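Local coordinates for envelope glycoprotein E (Human herpesvirus 1, PDB 2GIY), which joins gI in a heterodimer that binds the Fc part of host IgG and is required for spread of the virus from cell to cell in epithelia, at residues M15-P25 with W159-Y170; S93-A101 with C112-V121. All coordinates share one frame; numbering follows the deposited sequence.

Contact 1. Residues M15-P25 with W159-Y170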
loop_
_atom_site.group_PDB
_atom_site.type_symbol
_atom_site.label_atom_id
_atom_site.label_comp_id
_atom_site.label_asym_id
_atom_site.label_seq_id
_atom_site.Cartn_x
_atom_site.Cartn_y
_atom_site.Cartn_z
ATOM N N MET A 15 2.907 -1.295 -4.063
ATOM C CA MET A 15 3.987 -0.362 -4.364
ATOM C C MET A 15 4.666 0.140 -3.093
ATOM O O MET A 15 4.010 0.374 -2.077
ATOM C CB MET A 15 3.453 0.838 -5.152
ATOM C CG MET A 15 4.530 1.826 -5.578
ATOM S SD MET A 15 3.854 3.344 -6.298
ATOM C CE MET A 15 2.997 2.683 -7.720
ATOM N N GLU A 16 5.980 0.309 -3.165
ATOM C CA GLU A 16 6.763 0.792 -2.033
ATOM C C GLU A 16 7.811 1.787 -2.510
ATOM O O GLU A 16 8.471 1.568 -3.522
ATOM C CB GLU A 16 7.467 -0.378 -1.337
ATOM C CG GLU A 16 6.559 -1.286 -0.522
ATOM C CD GLU A 16 6.268 -0.728 0.858
ATOM O OE1 GLU A 16 7.232 -0.503 1.621
ATOM O OE2 GLU A 16 5.079 -0.517 1.184
ATOM N N THR A 17 7.957 2.886 -1.782
ATOM C CA THR A 17 8.953 3.894 -2.121
ATOM C C THR A 17 9.029 4.969 -1.055
ATOM O O THR A 17 8.039 5.261 -0.392
ATOM C CB THR A 17 8.639 4.603 -3.455
ATOM O OG1 THR A 17 9.609 5.638 -3.678
ATOM C CG2 THR A 17 7.249 5.228 -3.413
ATOM N N PRO A 18 10.220 5.550 -0.857
ATOM C CA PRO A 18 10.357 6.610 0.145
ATOM C C PRO A 18 9.489 7.766 -0.348
ATOM O O PRO A 18 9.276 7.907 -1.557
ATOM C CB PRO A 18 11.844 6.941 0.089
ATOM C CG PRO A 18 12.460 5.622 -0.254
ATOM C CD PRO A 18 11.541 5.103 -1.333
ATOM N N GLU A 19 8.988 8.589 0.566
ATOM C CA GLU A 19 8.133 9.709 0.175
ATOM C C GLU A 19 8.902 10.944 -0.288
ATOM O O GLU A 19 8.297 11.914 -0.745
ATOM C CB GLU A 19 7.202 10.103 1.328
ATOM C CG GLU A 19 6.156 9.051 1.680
ATOM C CD GLU A 19 5.154 9.539 2.714
ATOM O OE1 GLU A 19 5.351 10.641 3.270
ATOM O OE2 GLU A 19 4.171 8.816 2.974
ATOM N N ALA A 20 10.227 10.918 -0.176
ATOM C CA ALA A 20 11.015 12.070 -0.598
ATOM C C ALA A 20 12.460 11.763 -0.954
ATOM O O ALA A 20 13.089 10.872 -0.377
ATOM C CB ALA A 20 10.978 13.148 0.490
ATOM N N ILE A 21 12.974 12.513 -1.922
ATOM C CA ILE A 21 14.357 12.402 -2.355
ATOM C C ILE A 21 14.891 13.825 -2.414
ATOM O O ILE A 21 14.455 14.623 -3.242
ATOM C CB ILE A 21 14.497 11.791 -3.767
ATOM C CG1 ILE A 21 13.972 10.357 -3.778
ATOM C CG2 ILE A 21 15.963 11.809 -4.192
ATOM C CD1 ILE A 21 13.975 9.719 -5.163
ATOM N N LEU A 22 15.818 14.149 -1.522
ATOM C CA LEU A 22 16.412 15.478 -1.515
ATOM C C LEU A 22 17.707 15.383 -2.302
ATOM O O LEU A 22 18.515 14.480 -2.071
ATOM C CB LEU A 22 16.696 15.935 -0.079
ATOM C CG LEU A 22 15.537 16.507 0.748
ATOM C CD1 LEU A 22 15.120 17.853 0.171
ATOM C CD2 LEU A 22 14.358 15.540 0.754
ATOM N N PHE A 23 17.900 16.297 -3.247
ATOM C CA PHE A 23 19.112 16.291 -4.049
ATOM C C PHE A 23 19.754 17.670 -4.117
ATOM O O PHE A 23 19.094 18.686 -3.907
ATOM C CB PHE A 23 18.807 15.794 -5.469
ATOM C CG PHE A 23 18.059 16.786 -6.326
ATOM C CD1 PHE A 23 18.739 17.801 -7.001
ATOM C CD2 PHE A 23 16.678 16.700 -6.466
ATOM C CE1 PHE A 23 18.056 18.718 -7.807
ATOM C CE2 PHE A 23 15.980 17.611 -7.267
ATOM C CZ PHE A 23 16.674 18.623 -7.942
ATOM N N SER A 24 21.051 17.690 -4.404
ATOM C CA SER A 24 21.788 18.939 -4.550
ATOM C C SER A 24 22.077 19.057 -6.040
ATOM O O SER A 24 22.341 18.054 -6.705
ATOM C CB SER A 24 23.098 18.893 -3.755
ATOM O OG SER A 24 22.841 18.827 -2.362
ATOM N N PRO A 25 22.013 20.278 -6.592
ATOM C CA PRO A 25 22.270 20.495 -8.020
ATOM C C PRO A 25 23.570 19.863 -8.520
ATOM O O PRO A 25 24.630 20.019 -7.904
ATOM C CB PRO A 25 22.291 22.017 -8.136
ATOM C CG PRO A 25 21.325 22.441 -7.075
ATOM C CD PRO A 25 21.707 21.550 -5.914
ATOM N N TRP A 159 -0.688 3.348 -6.114
ATOM C CA TRP A 159 -0.065 4.632 -6.406
ATOM C C TRP A 159 0.801 5.066 -5.237
ATOM O O TRP A 159 0.643 4.583 -4.109
ATOM C CB TRP A 159 -1.110 5.719 -6.712
ATOM C CG TRP A 159 -1.867 6.226 -5.513
ATOM C CD1 TRP A 159 -2.993 5.683 -4.961
ATOM C CD2 TRP A 159 -1.541 7.374 -4.717
ATOM N NE1 TRP A 159 -3.391 6.425 -3.871
ATOM C CE2 TRP A 159 -2.517 7.466 -3.698
ATOM C CE3 TRP A 159 -0.520 8.332 -4.763
ATOM C CZ2 TRP A 159 -2.500 8.481 -2.733
ATOM C CZ3 TRP A 159 -0.505 9.342 -3.802
ATOM C CH2 TRP A 159 -1.488 9.406 -2.802
ATOM N N GLY A 160 1.733 5.967 -5.518
ATOM C CA GLY A 160 2.604 6.469 -4.479
ATOM C C GLY A 160 3.119 7.829 -4.888
ATOM O O GLY A 160 3.000 8.212 -6.055
ATOM N N HIS A 161 3.671 8.572 -3.936
ATOM C CA HIS A 161 4.209 9.887 -4.249
ATOM C C HIS A 161 5.626 10.051 -3.724
ATOM O O HIS A 161 6.014 9.436 -2.722
ATOM C CB HIS A 161 3.316 10.993 -3.674
ATOM C CG HIS A 161 3.242 11.000 -2.176
ATOM N ND1 HIS A 161 2.500 10.085 -1.459
ATOM C CD2 HIS A 161 3.820 11.813 -1.259
ATOM C CE1 HIS A 161 2.623 10.334 -0.167
ATOM N NE2 HIS A 161 3.421 11.377 -0.018
ATOM N N ILE A 162 6.397 10.877 -4.423
ATOM C CA ILE A 162 7.768 11.172 -4.047
ATOM C C ILE A 162 8.035 12.645 -4.309
ATOM O O ILE A 162 7.877 13.109 -5.437
ATOM C CB ILE A 162 8.800 10.397 -4.897
ATOM C CG1 ILE A 162 8.474 8.906 -4.927
ATOM C CG2 ILE A 162 10.199 10.609 -4.318
ATOM C CD1 ILE A 162 9.389 8.125 -5.853
ATOM N N THR A 163 8.408 13.389 -3.272
ATOM C CA THR A 163 8.750 14.785 -3.474
ATOM C C THR A 163 10.241 14.752 -3.773
ATOM O O THR A 163 11.061 14.390 -2.920
ATOM C CB THR A 163 8.488 15.645 -2.222
ATOM O OG1 THR A 163 7.078 15.726 -1.983
ATOM C CG2 THR A 163 9.027 17.055 -2.431
ATOM N N ILE A 164 10.582 15.103 -5.005
ATOM C CA ILE A 164 11.963 15.099 -5.457
ATOM C C ILE A 164 12.395 16.537 -5.648
ATOM O O ILE A 164 11.904 17.221 -6.546
ATOM C CB ILE A 164 12.084 14.351 -6.789
ATOM C CG1 ILE A 164 11.511 12.942 -6.631
ATOM C CG2 ILE A 164 13.546 14.304 -7.237
ATOM C CD1 ILE A 164 11.493 12.126 -7.923
ATOM N N SER A 165 13.318 17.005 -4.819
ATOM C CA SER A 165 13.738 18.394 -4.954
ATOM C C SER A 165 14.939 18.797 -4.126
ATOM O O SER A 165 15.492 18.003 -3.364
ATOM C CB SER A 165 12.577 19.311 -4.593
ATOM O OG SER A 165 12.183 19.102 -3.256
ATOM N N THR A 166 15.343 20.051 -4.304
ATOM C CA THR A 166 16.452 20.607 -3.551
ATOM C C THR A 166 15.847 20.998 -2.208
ATOM O O THR A 166 14.626 21.099 -2.083
ATOM C CB THR A 166 17.029 21.861 -4.230
ATOM O OG1 THR A 166 16.023 22.885 -4.289
ATOM C CG2 THR A 166 17.498 21.533 -5.637
ATOM N N ALA A 167 16.694 21.216 -1.210
ATOM C CA ALA A 167 16.215 21.576 0.116
ATOM C C ALA A 167 15.407 22.876 0.126
ATOM O O ALA A 167 14.354 22.957 0.753
ATOM C CB ALA A 167 17.394 21.683 1.078
ATOM N N ALA A 168 15.902 23.886 -0.576
ATOM C CA ALA A 168 15.240 25.183 -0.624
ATOM C C ALA A 168 13.846 25.142 -1.252
ATOM O O ALA A 168 12.947 25.861 -0.820
ATOM C CB ALA A 168 16.121 26.181 -1.375
ATOM N N GLN A 169 13.671 24.291 -2.259
ATOM C CA GLN A 169 12.393 24.179 -2.955
ATOM C C GLN A 169 11.437 23.176 -2.328
ATOM O O GLN A 169 10.249 23.151 -2.656
ATOM C CB GLN A 169 12.628 23.769 -4.406
ATOM C CG GLN A 169 13.455 24.751 -5.207
ATOM C CD GLN A 169 13.910 24.162 -6.525
ATOM O OE1 GLN A 169 14.806 23.315 -6.561
ATOM N NE2 GLN A 169 13.288 24.594 -7.615
ATOM N N TYR A 170 11.957 22.350 -1.429
ATOM C CA TYR A 170 11.154 21.326 -0.778
ATOM C C TYR A 170 9.940 21.832 -0.005
ATOM O O TYR A 170 10.036 22.762 0.801
ATOM C CB TYR A 170 12.024 20.499 0.179
ATOM C CG TYR A 170 11.260 19.388 0.859
ATOM C CD1 TYR A 170 11.115 18.141 0.253
ATOM C CD2 TYR A 170 10.636 19.598 2.087
ATOM C CE1 TYR A 170 10.363 17.132 0.854
ATOM C CE2 TYR A 170 9.879 18.600 2.694
ATOM C CZ TYR A 170 9.747 17.372 2.073
ATOM O OH TYR A 170 8.992 16.388 2.665
HETATM O O HOH W 1 6.299 13.508 -0.746
HETATM O O HOH W 2 19.227 20.232 -1.556
#
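Phe23 lays its ring against the backbone where Ser165 runs into Thr166. CE2 of Phe23 lies 3.3 Å from CA of Ser165. The backbone N of Thr166 sits over one ring face, offset toward the rim. CG of Phe23 stands between the backbone N and the carbonyl carbon (chi1 73°), which folds the ring back onto 159-170. The methyl CG2 of Thr166 lies above the same side of the ring, toward the rim, 3.6 Å from CE1 of Phe23. The hydroxyl of Thr166 is used separately: OG1 donates to a lone pair of Gln169 OE1. Phe29 and Ala138 also pack on Phe23.

Ile162 splits its two branches. Its CG2 meets CG1 of Ile21 at 3.8 Å. Its other branch runs to the bend at Thr17 and Pro18, where CD1 of Ile162 comes within 3.3 Å of OG1 of Thr17. On the other face of the sheet, Ala20 and Leu22 form a shelf for the Tyr170 ring. CD1 of Leu22 lies 4.0 Å from CD1 of Tyr170, and the two side chains cross at about a right angle. Glu19 lies across His161, with carboxylate and ring planes 44° apart. SD of Met15 fills the place where a side chain on Gly160 would point, 3.5 Å from the N of Gly160.

Four backbone bonds join the strands in parallel, two to Thr163 and two to Ser165. Water 1 donates to O of Glu19 and is also bonded to Thr163 OG1. The chain thus leaves strand 11-16, bends at Thr17 to Glu19, and adds strand 20-22 to the edge of the other sheet. This switch of the N-terminal strand between sheets, with its second part parallel to strand 155-165, is consistent with the A' and G strands of an immunoglobulin V domain.

Contact 2. Residues S93-A101 with C112-V121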
loop_
_atom_site.group_PDB
_atom_site.type_symbol
_atom_site.label_atom_id
_atom_site.label_comp_id
_atom_site.label_asym_id
_atom_site.label_seq_id
_atom_site.Cartn_x
_atom_site.Cartn_y
_atom_site.Cartn_z
ATOM N N SER A 93 -0.774 16.414 -19.348
ATOM C CA SER A 93 0.409 15.713 -19.832
ATOM C C SER A 93 0.885 14.704 -18.786
ATOM O O SER A 93 0.807 14.962 -17.584
ATOM C CB SER A 93 1.547 16.706 -20.096
ATOM O OG SER A 93 1.208 17.629 -21.114
ATOM N N ARG A 94 1.363 13.553 -19.251
ATOM C CA ARG A 94 1.905 12.529 -18.365
ATOM C C ARG A 94 3.410 12.537 -18.611
ATOM O O ARG A 94 3.851 12.441 -19.757
ATOM C CB ARG A 94 1.312 11.156 -18.697
ATOM C CG ARG A 94 -0.166 11.041 -18.366
ATOM C CD ARG A 94 -0.751 9.705 -18.795
ATOM N NE ARG A 94 -0.727 9.537 -20.245
ATOM C CZ ARG A 94 -1.255 8.497 -20.885
ATOM N NH1 ARG A 94 -1.855 7.530 -20.203
ATOM N NH2 ARG A 94 -1.184 8.424 -22.208
ATOM N N LEU A 95 4.192 12.670 -17.544
ATOM C CA LEU A 95 5.648 12.722 -17.650
ATOM C C LEU A 95 6.239 11.498 -18.341
ATOM O O LEU A 95 7.125 11.612 -19.190
ATOM C CB LEU A 95 6.275 12.868 -16.256
ATOM C CG LEU A 95 7.809 12.942 -16.234
ATOM C CD1 LEU A 95 8.272 14.252 -16.862
ATOM C CD2 LEU A 95 8.318 12.831 -14.805
ATOM N N ALA A 96 5.756 10.322 -17.967
ATOM C CA ALA A 96 6.246 9.091 -18.563
ATOM C C ALA A 96 5.232 7.987 -18.364
ATOM O O ALA A 96 4.461 8.004 -17.402
ATOM C CB ALA A 96 7.581 8.699 -17.935
ATOM N N VAL A 97 5.233 7.028 -19.282
ATOM C CA VAL A 97 4.317 5.902 -19.207
ATOM C C VAL A 97 4.971 4.656 -19.790
ATOM O O VAL A 97 5.506 4.691 -20.899
ATOM C CB VAL A 97 3.025 6.153 -20.024
ATOM C CG1 VAL A 97 2.101 4.947 -19.909
ATOM C CG2 VAL A 97 2.317 7.416 -19.539
ATOM N N ARG A 98 4.959 3.568 -19.027
ATOM C CA ARG A 98 5.486 2.307 -19.526
ATOM C C ARG A 98 4.248 1.421 -19.588
ATOM O O ARG A 98 3.562 1.219 -18.574
ATOM C CB ARG A 98 6.547 1.721 -18.585
ATOM C CG ARG A 98 7.389 0.635 -19.244
ATOM C CD ARG A 98 8.545 0.161 -18.365
ATOM N NE ARG A 98 9.755 0.982 -18.471
ATOM C CZ ARG A 98 10.537 1.050 -19.549
ATOM N NH1 ARG A 98 10.241 0.355 -20.638
ATOM N NH2 ARG A 98 11.640 1.783 -19.527
ATOM N N SER A 99 3.946 0.913 -20.781
ATOM C CA SER A 99 2.761 0.089 -20.971
ATOM C C SER A 99 3.064 -1.379 -21.205
ATOM O O SER A 99 4.103 -1.732 -21.760
ATOM C CB SER A 99 1.937 0.637 -22.138
ATOM O OG SER A 99 1.574 1.985 -21.889
ATOM N N TYR A 100 2.134 -2.221 -20.766
ATOM C CA TYR A 100 2.255 -3.665 -20.886
ATOM C C TYR A 100 0.944 -4.182 -21.468
ATOM O O TYR A 100 -0.130 -3.689 -21.126
ATOM C CB TYR A 100 2.485 -4.293 -19.502
ATOM C CG TYR A 100 3.621 -3.675 -18.707
ATOM C CD1 TYR A 100 3.511 -2.385 -18.167
ATOM C CD2 TYR A 100 4.809 -4.372 -18.502
ATOM C CE1 TYR A 100 4.560 -1.811 -17.446
ATOM C CE2 TYR A 100 5.865 -3.809 -17.785
ATOM C CZ TYR A 100 5.735 -2.530 -17.260
ATOM O OH TYR A 100 6.782 -1.983 -16.565
ATOM N N ALA A 101 1.026 -5.175 -22.346
ATOM C CA ALA A 101 -0.179 -5.721 -22.952
ATOM C C ALA A 101 -0.107 -7.235 -23.056
ATOM O O ALA A 101 0.979 -7.804 -23.206
ATOM C CB ALA A 101 -0.391 -5.104 -24.327
ATOM N N CYS A 112 5.463 -9.019 -20.589
ATOM C CA CYS A 112 4.404 -8.435 -21.400
ATOM C C CYS A 112 4.619 -6.950 -21.692
ATOM O O CYS A 112 3.693 -6.252 -22.099
ATOM C CB CYS A 112 3.041 -8.669 -20.736
ATOM S SG CYS A 112 2.850 -7.983 -19.060
ATOM N N SER A 113 5.848 -6.478 -21.487
ATOM C CA SER A 113 6.203 -5.086 -21.765
ATOM C C SER A 113 5.884 -4.814 -23.236
ATOM O O SER A 113 6.177 -5.645 -24.099
ATOM C CB SER A 113 7.697 -4.866 -21.499
ATOM O OG SER A 113 8.100 -3.555 -21.867
ATOM N N ALA A 114 5.289 -3.659 -23.523
ATOM C CA ALA A 114 4.917 -3.325 -24.892
ATOM C C ALA A 114 5.415 -1.973 -25.393
ATOM O O ALA A 114 6.070 -1.897 -26.434
ATOM C CB ALA A 114 3.400 -3.401 -25.044
ATOM N N GLU A 115 5.090 -0.902 -24.675
ATOM C CA GLU A 115 5.509 0.430 -25.096
ATOM C C GLU A 115 6.059 1.267 -23.950
ATOM O O GLU A 115 5.846 0.960 -22.773
ATOM C CB GLU A 115 4.342 1.190 -25.733
ATOM C CG GLU A 115 3.656 0.473 -26.882
ATOM C CD GLU A 115 2.750 1.397 -27.684
ATOM O OE1 GLU A 115 2.303 2.427 -27.133
ATOM O OE2 GLU A 115 2.477 1.090 -28.864
ATOM N N ALA A 116 6.770 2.331 -24.308
ATOM C CA ALA A 116 7.337 3.239 -23.321
ATOM C C ALA A 116 7.374 4.639 -23.913
ATOM O O ALA A 116 7.794 4.830 -25.053
ATOM C CB ALA A 116 8.743 2.796 -22.935
ATOM N N HIS A 117 6.932 5.613 -23.126
ATOM C CA HIS A 117 6.900 7.002 -23.558
ATOM C C HIS A 117 7.439 7.895 -22.458
ATOM O O HIS A 117 7.253 7.620 -21.273
ATOM C CB HIS A 117 5.463 7.412 -23.874
ATOM C CG HIS A 117 4.792 6.535 -24.885
ATOM N ND1 HIS A 117 4.891 6.752 -26.242
ATOM C CD2 HIS A 117 4.024 5.430 -24.736
ATOM C CE1 HIS A 117 4.211 5.821 -26.886
ATOM N NE2 HIS A 117 3.675 5.005 -25.994
ATOM N N MET A 118 8.115 8.966 -22.856
ATOM C CA MET A 118 8.655 9.907 -21.887
ATOM C C MET A 118 8.707 11.292 -22.505
ATOM O O MET A 118 9.086 11.448 -23.664
ATOM C CB MET A 118 10.060 9.490 -21.434
ATOM C CG MET A 118 10.677 10.451 -20.412
ATOM S SD MET A 118 12.239 9.884 -19.711
ATOM C CE MET A 118 11.629 8.749 -18.454
ATOM N N GLU A 119 8.302 12.290 -21.728
ATOM C CA GLU A 119 8.321 13.666 -22.184
ATOM C C GLU A 119 9.762 14.129 -22.321
ATOM O O GLU A 119 10.638 13.701 -21.565
ATOM C CB GLU A 119 7.613 14.575 -21.172
ATOM C CG GLU A 119 6.101 14.620 -21.276
ATOM C CD GLU A 119 5.480 15.456 -20.162
ATOM O OE1 GLU A 119 6.015 16.546 -19.869
ATOM O OE2 GLU A 119 4.459 15.028 -19.584
ATOM N N PRO A 120 10.037 15.002 -23.300
ATOM C CA PRO A 120 11.414 15.472 -23.446
ATOM C C PRO A 120 11.741 16.422 -22.299
ATOM O O PRO A 120 11.218 17.537 -22.231
ATOM C CB PRO A 120 11.405 16.170 -24.808
ATOM C CG PRO A 120 9.987 16.638 -24.944
ATOM C CD PRO A 120 9.202 15.453 -24.427
ATOM N N VAL A 121 12.595 15.966 -21.393
ATOM C CA VAL A 121 12.988 16.768 -20.245
ATOM C C VAL A 121 14.491 16.665 -20.040
ATOM O O VAL A 121 15.032 15.571 -19.877
ATOM C CB VAL A 121 12.262 16.292 -18.961
ATOM C CG1 VAL A 121 12.763 17.071 -17.749
ATOM C CG2 VAL A 121 10.763 16.460 -19.125
HETATM O O HOH W 3 7.615 -0.921 -21.813
#
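Strands 96-101 and 113-118 run antiparallel, 155° between their directions, with Val97-His117 and Ser99-Glu115 as hydrogen-bonded pairs. They form the edge pair of the V-domain sheet, consistent with strands C' and C''. The ladder slips by one residue at a classic beta bulge, where Ala114 and Glu115 both face Ser99. O of Ser99 accepts from both, at 2.9 Å from Ala114 N and 3.2 Å from Glu115 N.

Past the bulge, CB of Tyr100 packs at 3.7 Å on SG of Cys112, the sulfur in the disulfide with Cys103. CD2 of Tyr100 lies against CA of Ser113. On one face, the Met118 chain runs out extended and bends at its last torsion (chi3 -81°), which puts CE 4.1 Å from CB of Ala96. Arg98 shares this face: its NE bonds to O of Ser130, and its guanidinium makes a cation-pi contact with Trp126. NH1 of Arg98 lies 3.7 Å from CB of Ala116. On the other face, NE2 of His117 donates to OE1 of Glu115, which lies in the plane of the imidazole ring, while the N-H comes to the carboxylate from above its plane. OG of Ser99 bonds to Asp48. Beyond the ladder, the side chains of Leu95 and Val121 cross at about a right angle, with CD1 of Leu95 4.0 Å from CG2 of Val121. Water 3 bridges the two strands: it accepts from NH1 of Arg98, donates to O of Glu115 and bonds to Ser113 OG at 2.7 Å.

In the fold
This chain is the C-terminal domain of the gE ectodomain. From the N terminus, the chain passes through 15-25 and meets its partner 159-170 only near the C-terminal end. Contact 1 therefore closes a long loop that holds most of the domain. Contact 2 lies wholly within that loop and closes a short one, with 93-101 and 112-121 only 11 residues apart. The two do not cross. Both belong to one mixed sheet, where strands 20-22 and 113-118 are the outermost. Strands 144-152 and 45-54 stand between the two pairs. The contact centres are 21 Å apart, and their nearest atoms about 8 Å apart, without touching.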